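Local coordinates for protein amidohydrolase (Brucella melitensis biovar Abortus, PDB 4F0L) that is a metal-dependent hydrolase of the amidohydrolase family, probably a deaminase, that binds an iron ion in its TIM-barrel active site, at residues A108-E119 with R438-F449. Residues are numbered along the deposited sequence; the frame is centred on the assembly and turned at random.
Sequences AVALRLYVDMLE and RHRLRDEAERAF
Glu119 OE2 takes two nearly straight bonds from residues 438-449. Arg442 NE, with the oxygen in its guanidinium plane, reaches the syn lone pair of Glu119 OE2 (2.8 Å). The backbone N of His439 meets Glu119 OE2 from the anti side, tilted out of the carboxylate plane (2.9 Å). One carboxylate oxygen thus joins the end of helix 103-119 to both strand 438-439 and the first turn of helix 442-457. Val115 CG2 sits squarely over the His439 ring, 3.7 Å from its centroid, a CH-pi contact, while Leu118 CD1 lies at the ring's edge, in its plane, 3.6 Å from both CD2 and NE2 of His439. The ring is held in this plane by Leu441 N bonding to ND1 and by NE2 bonding to Ala157 O.

Arg112 is the knob, lying among Arg442, Ala445, Glu446 and Phe449. Its chain bends at chi2 (63°), laying CD against Ala445 and bringing NE to Glu446 OE1 (2.7 Å) in a salt bridge whose hydrogen bond is weak, bent to 130° at the hydrogen. Glu446 OE1 also pairs with Arg402 of the second subunit, and its charge probably offsets the closeness of Arg112 and Arg402. Near Ala108, at the other end of the contact from Glu119, a water donates to Ala108 O and Ala445 O, bridging the backbones.

The axes of 108-119 and 442-449 run roughly antiparallel, approaching to 8.5 Å at 143°: a C-terminal helix packed on an outer helix of the amidohydrolase TIM barrel, bordering the dimer interface.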
ATOM      1  N   ALA B 108      -0.091  -5.529 -26.681  1.00 17.47           N
ATOM      2  CA  ALA B 108      -1.276  -5.746 -25.836  1.00 16.77           C
ATOM      3  C   ALA B 108      -1.009  -5.531 -24.359  1.00 15.89           C
ATOM      4  O   ALA B 108      -1.790  -4.853 -23.668  1.00 16.53           O
ATOM      5  CB  ALA B 108      -1.842  -7.141 -26.052  1.00 17.39           C
ATOM      6  N   VAL B 109       0.082  -6.096 -23.864  1.00 15.27           N
ATOM      7  CA  VAL B 109       0.508  -5.898 -22.487  1.00 14.23           C
ATOM      8  C   VAL B 109       0.829  -4.420 -22.182  1.00 13.74           C
ATOM      9  O   VAL B 109       0.340  -3.872 -21.183  1.00 12.79           O
ATOM     10  CB  VAL B 109       1.706  -6.781 -22.145  1.00 14.32           C
ATOM     11  CG1 VAL B 109       2.246  -6.454 -20.761  1.00 13.64           C
ATOM     12  CG2 VAL B 109       1.305  -8.261 -22.254  1.00 14.57           C
ATOM     13  N   ALA B 110       1.633  -3.788 -23.044  1.00 13.45           N
ATOM     14  CA  ALA B 110       1.968  -2.376 -22.846  1.00 13.09           C
ATOM     15  C   ALA B 110       0.726  -1.484 -22.879  1.00 12.94           C
ATOM     16  O   ALA B 110       0.604  -0.561 -22.096  1.00 13.19           O
ATOM     17  CB  ALA B 110       2.963  -1.925 -23.903  1.00 12.65           C
ATOM     18  N   LEU B 111      -0.193  -1.746 -23.795  1.00 13.78           N
ATOM     19  CA  LEU B 111      -1.421  -0.957 -23.825  1.00 14.00           C
ATOM     20  C   LEU B 111      -2.179  -1.048 -22.512  1.00 14.29           C
ATOM     21  O   LEU B 111      -2.549  -0.002 -21.930  1.00 14.77           O
ATOM     22  CB  LEU B 111      -2.322  -1.310 -25.017  1.00 14.36           C
ATOM     23  CG  LEU B 111      -3.682  -0.589 -25.057  1.00 14.62           C
ATOM     24  CD1 LEU B 111      -3.497   0.912 -25.137  1.00 14.14           C
ATOM     25  CD2 LEU B 111      -4.558  -1.101 -26.203  1.00 15.00           C
ATOM     26  N   ARG B 112      -2.394  -2.264 -22.008  1.00 14.36           N
ATOM     27  CA  ARG B 112      -3.194  -2.420 -20.799  1.00 14.35           C
ATOM     28  C   ARG B 112      -2.488  -1.812 -19.589  1.00 13.58           C
ATOM     29  O   ARG B 112      -3.136  -1.262 -18.701  1.00 13.12           O
ATOM     30  CB  ARG B 112      -3.533  -3.889 -20.553  1.00 15.17           C
ATOM     31  CG  ARG B 112      -4.487  -4.140 -19.410  1.00 15.54           C
ATOM     32  CD  ARG B 112      -5.852  -3.493 -19.681  1.00 16.17           C
ATOM     33  NE  ARG B 112      -6.783  -3.537 -18.547  1.00 16.44           N
ATOM     34  CZ  ARG B 112      -6.770  -2.689 -17.504  1.00 16.18           C
ATOM     35  NH1 ARG B 112      -5.895  -1.706 -17.412  1.00 15.59           N
ATOM     36  NH2 ARG B 112      -7.653  -2.838 -16.539  1.00 16.07           N
ATOM     37  N   LEU B 113      -1.171  -1.908 -19.566  1.00 13.23           N
ATOM     38  CA  LEU B 113      -0.366  -1.209 -18.558  1.00 13.06           C
ATOM     39  C   LEU B 113      -0.511   0.306 -18.594  1.00 13.17           C
ATOM     40  O   LEU B 113      -0.706   0.964 -17.549  1.00 13.55           O
ATOM     41  CB  LEU B 113       1.092  -1.542 -18.749  1.00 12.58           C
ATOM     42  CG  LEU B 113       2.042  -0.697 -17.902  1.00 12.37           C
ATOM     43  CD1 LEU B 113       1.752  -0.857 -16.418  1.00 12.19           C
ATOM     44  CD2 LEU B 113       3.526  -0.969 -18.252  1.00 12.14           C
ATOM     45  N   TYR B 114      -0.435   0.861 -19.796  1.00 13.31           N
ATOM     46  CA  TYR B 114      -0.512   2.314 -19.917  1.00 13.19           C
ATOM     47  C   TYR B 114      -1.920   2.799 -19.576  1.00 13.15           C
ATOM     48  O   TYR B 114      -2.082   3.880 -19.009  1.00 12.33           O
ATOM     49  CB  TYR B 114      -0.016   2.803 -21.303  1.00 13.16           C
ATOM     50  CG  TYR B 114       1.453   2.463 -21.608  1.00 13.16           C
ATOM     51  CD1 TYR B 114       2.388   2.262 -20.587  1.00 13.31           C
ATOM     52  CD2 TYR B 114       1.903   2.353 -22.912  1.00 13.35           C
ATOM     53  CE1 TYR B 114       3.704   1.935 -20.866  1.00 13.12           C
ATOM     54  CE2 TYR B 114       3.204   2.054 -23.190  1.00 13.31           C
ATOM     55  CZ  TYR B 114       4.105   1.840 -22.172  1.00 13.29           C
ATOM     56  OH  TYR B 114       5.420   1.520 -22.435  1.00 13.24           O
ATOM     57  N   VAL B 115      -2.948   1.999 -19.880  1.00 13.78           N
ATOM     58  CA  VAL B 115      -4.290   2.319 -19.419  1.00 13.78           C
ATOM     59  C   VAL B 115      -4.360   2.349 -17.875  1.00 14.11           C
ATOM     60  O   VAL B 115      -4.923   3.270 -17.263  1.00 13.49           O
ATOM     61  CB  VAL B 115      -5.328   1.355 -20.004  1.00 14.72           C
ATOM     62  CG1 VAL B 115      -6.616   1.353 -19.159  1.00 14.08           C
ATOM     63  CG2 VAL B 115      -5.596   1.678 -21.481  1.00 15.27           C
ATOM     64  N   ASP B 116      -3.810   1.321 -17.248  1.00 14.27           N
ATOM     65  CA  ASP B 116      -3.745   1.255 -15.787  1.00 15.33           C
ATOM     66  C   ASP B 116      -2.990   2.503 -15.212  1.00 13.97           C
ATOM     67  O   ASP B 116      -3.443   3.162 -14.265  1.00 13.52           O
ATOM     68  CB  ASP B 116      -3.027  -0.055 -15.427  1.00 16.97           C
ATOM     69  CG  ASP B 116      -3.582  -0.722 -14.212  1.00 19.93           C
ATOM     70  OD1 ASP B 116      -3.875   0.042 -13.262  1.00 23.72           O
ATOM     71  OD2 ASP B 116      -3.655  -2.005 -14.181  1.00 21.51           O
ATOM     72  N   MET B 117      -1.842   2.837 -15.800  1.00 12.53           N
ATOM     73  CA  MET B 117      -1.086   4.038 -15.367  1.00 11.87           C
ATOM     74  C   MET B 117      -1.926   5.301 -15.524  1.00 11.42           C
ATOM     75  O   MET B 117      -1.994   6.099 -14.621  1.00 11.10           O
ATOM     76  CB  MET B 117       0.196   4.199 -16.181  1.00 11.95           C
ATOM     77  CG  MET B 117       1.286   3.172 -15.830  1.00 12.14           C
ATOM     78  SD  MET B 117       2.767   3.473 -16.807  1.00 12.39           S
ATOM     79  CE  MET B 117       3.961   2.367 -16.041  1.00 11.93           C
ATOM     80  N   LEU B 118      -2.571   5.470 -16.679  1.00 11.20           N
ATOM     81  CA  LEU B 118      -3.421   6.651 -16.912  1.00 11.60           C
ATOM     82  C   LEU B 118      -4.538   6.725 -15.872  1.00 11.66           C
ATOM     83  O   LEU B 118      -4.773   7.786 -15.300  1.00 12.24           O
ATOM     84  CB  LEU B 118      -3.994   6.670 -18.336  1.00 11.66           C
ATOM     85  CG  LEU B 118      -3.039   7.170 -19.427  1.00 11.60           C
ATOM     86  CD1 LEU B 118      -3.491   6.808 -20.832  1.00 11.47           C
ATOM     87  CD2 LEU B 118      -2.900   8.715 -19.319  1.00 11.27           C
ATOM     88  N   GLU B 119      -5.185   5.602 -15.593  1.00 11.89           N
ATOM     89  CA  GLU B 119      -6.237   5.552 -14.582  1.00 12.21           C
ATOM     90  C   GLU B 119      -5.736   5.876 -13.142  1.00 11.76           C
ATOM     91  O   GLU B 119      -6.476   6.375 -12.312  1.00 11.44           O
ATOM     92  CB  GLU B 119      -6.968   4.218 -14.624  1.00 12.82           C
ATOM     93  CG  GLU B 119      -7.825   4.000 -15.871  1.00 13.24           C
ATOM     94  CD  GLU B 119      -8.647   2.699 -15.805  1.00 14.14           C
ATOM     95  OE1 GLU B 119      -8.473   1.945 -14.805  1.00 14.29           O
ATOM     96  OE2 GLU B 119      -9.486   2.445 -16.729  1.00 14.58           O
ATOM     97  N   ARG B 438     -12.231   5.775 -15.210  1.00 17.22           N
ATOM     98  CA  ARG B 438     -12.241   4.796 -16.298  1.00 17.50           C
ATOM     99  C   ARG B 438     -11.627   5.362 -17.594  1.00 16.58           C
ATOM    100  O   ARG B 438     -12.067   6.381 -18.120  1.00 16.45           O
ATOM    101  CB  ARG B 438     -13.678   4.370 -16.545  1.00 19.87           C
ATOM    102  CG  ARG B 438     -13.852   3.424 -17.716  1.00 21.68           C
ATOM    103  CD  ARG B 438     -15.343   3.112 -17.982  1.00 24.13           C
ATOM    104  NE  ARG B 438     -15.811   2.060 -17.115  1.00 25.04           N
ATOM    105  CZ  ARG B 438     -15.652   0.760 -17.333  1.00 25.79           C
ATOM    106  NH1 ARG B 438     -15.062   0.308 -18.418  1.00 25.91           N
ATOM    107  NH2 ARG B 438     -16.122  -0.114 -16.450  1.00 27.37           N
ATOM    108  N   HIS B 439     -10.626   4.671 -18.109  1.00 15.57           N
ATOM    109  CA  HIS B 439     -10.074   4.959 -19.424  1.00 15.59           C
ATOM    110  C   HIS B 439     -11.047   4.584 -20.477  1.00 17.10           C
ATOM    111  O   HIS B 439     -11.656   3.520 -20.426  1.00 17.42           O
ATOM    112  CB  HIS B 439      -8.781   4.182 -19.641  1.00 14.44           C
ATOM    113  CG  HIS B 439      -7.961   4.626 -20.858  1.00 13.99           C
ATOM    114  ND1 HIS B 439      -8.284   4.262 -22.127  1.00 14.61           N
ATOM    115  CD2 HIS B 439      -6.810   5.389 -20.951  1.00 13.13           C
ATOM    116  CE1 HIS B 439      -7.393   4.771 -22.977  1.00 14.48           C
ATOM    117  NE2 HIS B 439      -6.480   5.473 -22.263  1.00 13.50           N
ATOM    118  N   ARG B 440     -11.152   5.452 -21.476  1.00 18.72           N
ATOM    119  CA  ARG B 440     -12.067   5.247 -22.580  1.00 21.37           C
ATOM    120  C   ARG B 440     -11.904   3.891 -23.317  1.00 21.09           C
ATOM    121  O   ARG B 440     -12.842   3.446 -23.901  1.00 22.66           O
ATOM    122  CB  ARG B 440     -11.959   6.430 -23.567  1.00 23.40           C
ATOM    123  CG  ARG B 440     -10.565   6.644 -24.116  1.00 24.10           C
ATOM    124  CD  ARG B 440     -10.495   7.820 -25.088  1.00 26.11           C
ATOM    125  NE  ARG B 440     -10.248   7.338 -26.458  1.00 28.90           N
ATOM    126  CZ  ARG B 440      -9.089   6.812 -26.886  1.00 29.12           C
ATOM    127  NH1 ARG B 440      -9.020   6.411 -28.126  1.00 30.65           N
ATOM    128  NH2 ARG B 440      -7.983   6.684 -26.097  1.00 28.43           N
ATOM    129  N   LEU B 441     -10.739   3.253 -23.271  1.00 19.58           N
ATOM    130  CA  LEU B 441     -10.501   1.933 -23.903  1.00 19.87           C
ATOM    131  C   LEU B 441     -10.191   0.761 -22.916  1.00 19.50           C
ATOM    132  O   LEU B 441      -9.618  -0.283 -23.300  1.00 18.76           O
ATOM    133  CB  LEU B 441      -9.305   2.088 -24.871  1.00 19.38           C
ATOM    134  CG  LEU B 441      -9.389   2.976 -26.124  1.00 20.25           C
ATOM    135  CD1 LEU B 441      -8.135   2.837 -27.008  1.00 19.51           C
ATOM    136  CD2 LEU B 441     -10.643   2.666 -26.920  1.00 21.96           C
ATOM    137  N   ARG B 442     -10.550   0.910 -21.633  1.00 19.40           N
ATOM    138  CA  ARG B 442     -10.174  -0.112 -20.636  1.00 18.98           C
ATOM    139  C   ARG B 442     -10.617  -1.512 -21.035  1.00 19.95           C
ATOM    140  O   ARG B 442      -9.817  -2.449 -21.042  1.00 18.55           O
ATOM    141  CB  ARG B 442     -10.723   0.230 -19.233  1.00 19.18           C
ATOM    142  CG  ARG B 442     -10.335  -0.774 -18.145  1.00 19.16           C
ATOM    143  CD  ARG B 442     -11.320  -0.818 -16.979  1.00 20.10           C
ATOM    144  NE  ARG B 442     -11.231   0.389 -16.155  1.00 19.85           N
ATOM    145  CZ  ARG B 442     -11.989   0.649 -15.091  1.00 20.37           C
ATOM    146  NH1 ARG B 442     -12.940  -0.185 -14.715  1.00 21.57           N
ATOM    147  NH2 ARG B 442     -11.783   1.760 -14.394  1.00 19.72           N
ATOM    148  N   ASP B 443     -11.893  -1.662 -21.384  1.00 21.80           N
ATOM    149  CA  ASP B 443     -12.439  -3.004 -21.612  1.00 23.51           C
ATOM    150  C   ASP B 443     -11.841  -3.682 -22.855  1.00 23.33           C
ATOM    151  O   ASP B 443     -11.545  -4.860 -22.844  1.00 22.47           O
ATOM    152  CB  ASP B 443     -13.958  -2.950 -21.689  1.00 25.92           C
ATOM    153  CG  ASP B 443     -14.590  -2.552 -20.360  1.00 27.07           C
ATOM    154  OD1 ASP B 443     -13.920  -2.648 -19.306  1.00 27.48           O
ATOM    155  OD2 ASP B 443     -15.770  -2.171 -20.361  1.00 29.23           O
ATOM    156  N   GLU B 444     -11.657  -2.910 -23.917  1.00 23.42           N
ATOM    157  CA  GLU B 444     -11.045  -3.430 -25.135  1.00 24.10           C
ATOM    158  C   GLU B 444      -9.575  -3.816 -24.852  1.00 22.02           C
ATOM    159  O   GLU B 444      -9.108  -4.912 -25.212  1.00 21.84           O
ATOM    160  CB  GLU B 444     -11.095  -2.369 -26.256  1.00 25.47           C
ATOM    161  CG  GLU B 444     -12.477  -1.857 -26.692  1.00 28.02           C
ATOM    162  CD  GLU B 444     -13.064  -0.697 -25.869  1.00 28.64           C
ATOM    163  OE1 GLU B 444     -12.591  -0.401 -24.755  1.00 27.20           O
ATOM    164  OE2 GLU B 444     -14.073  -0.095 -26.336  1.00 31.47           O
ATOM    165  N   ALA B 445      -8.857  -2.933 -24.174  1.00 19.97           N
ATOM    166  CA  ALA B 445      -7.466  -3.223 -23.824  1.00 18.83           C
ATOM    167  C   ALA B 445      -7.365  -4.469 -22.960  1.00 18.99           C
ATOM    168  O   ALA B 445      -6.476  -5.308 -23.157  1.00 18.93           O
ATOM    169  CB  ALA B 445      -6.818  -2.040 -23.132  1.00 16.82           C
ATOM    170  N   GLU B 446      -8.285  -4.599 -22.006  1.00 19.84           N
ATOM    171  CA  GLU B 446      -8.327  -5.776 -21.128  1.00 20.19           C
ATOM    172  C   GLU B 446      -8.560  -7.091 -21.865  1.00 21.89           C
ATOM    173  O   GLU B 446      -7.913  -8.115 -21.560  1.00 21.30           O
ATOM    174  CB  GLU B 446      -9.399  -5.581 -20.058  1.00 20.64           C
ATOM    175  CG  GLU B 446      -9.531  -6.728 -19.076  1.00 21.41           C
ATOM    176  CD  GLU B 446      -8.294  -6.936 -18.215  1.00 20.40           C
ATOM    177  OE1 GLU B 446      -7.306  -6.165 -18.280  1.00 18.21           O
ATOM    178  OE2 GLU B 446      -8.315  -7.917 -17.458  1.00 21.82           O
ATOM    179  N   ARG B 447      -9.511  -7.098 -22.794  1.00 23.84           N
ATOM    180  CA  ARG B 447      -9.756  -8.331 -23.574  1.00 25.89           C
ATOM    181  C   ARG B 447      -8.491  -8.763 -24.301  1.00 24.43           C
ATOM    182  O   ARG B 447      -8.140  -9.937 -24.298  1.00 24.43           O
ATOM    183  CB  ARG B 447     -10.905  -8.171 -24.563  1.00 28.84           C
ATOM    184  CG  ARG B 447     -12.273  -8.282 -23.940  1.00 32.12           C
ATOM    185  CD  ARG B 447     -13.398  -8.278 -25.005  1.00 36.13           C
ATOM    186  NE  ARG B 447     -13.611  -6.932 -25.583  1.00 38.29           N
ATOM    187  CZ  ARG B 447     -14.400  -5.979 -25.063  1.00 39.60           C
ATOM    188  NH1 ARG B 447     -14.506  -4.792 -25.660  1.00 40.59           N
ATOM    189  NH2 ARG B 447     -15.120  -6.204 -23.970  1.00 40.89           N
ATOM    190  N   ALA B 448      -7.803  -7.820 -24.929  1.00 22.98           N
ATOM    191  CA  ALA B 448      -6.579  -8.157 -25.644  1.00 22.78           C
ATOM    192  C   ALA B 448      -5.473  -8.619 -24.659  1.00 21.89           C
ATOM    193  O   ALA B 448      -4.729  -9.562 -24.942  1.00 22.19           O
ATOM    194  CB  ALA B 448      -6.122  -6.971 -26.488  1.00 21.84           C
ATOM    195  N   PHE B 449      -5.399  -7.977 -23.498  1.00 21.00           N
ATOM    196  CA  PHE B 449      -4.440  -8.367 -22.470  1.00 20.84           C
ATOM    197  C   PHE B 449      -4.678  -9.798 -21.971  1.00 22.01           C
ATOM    198  O   PHE B 449      -3.727 -10.562 -21.862  1.00 21.94           O
ATOM    199  CB  PHE B 449      -4.499  -7.377 -21.304  1.00 20.51           C
ATOM    200  CG  PHE B 449      -3.631  -7.741 -20.138  1.00 20.57           C
ATOM    201  CD1 PHE B 449      -2.250  -7.785 -20.253  1.00 20.14           C
ATOM    202  CD2 PHE B 449      -4.204  -8.035 -18.905  1.00 21.63           C
ATOM    203  CE1 PHE B 449      -1.445  -8.131 -19.177  1.00 20.03           C
ATOM    204  CE2 PHE B 449      -3.396  -8.376 -17.826  1.00 21.54           C
ATOM    205  CZ  PHE B 449      -2.013  -8.422 -17.966  1.00 20.90           C
TER
HETATM  206  O   HOH W   1      -4.331  -4.532 -24.708  1.00 15.78           O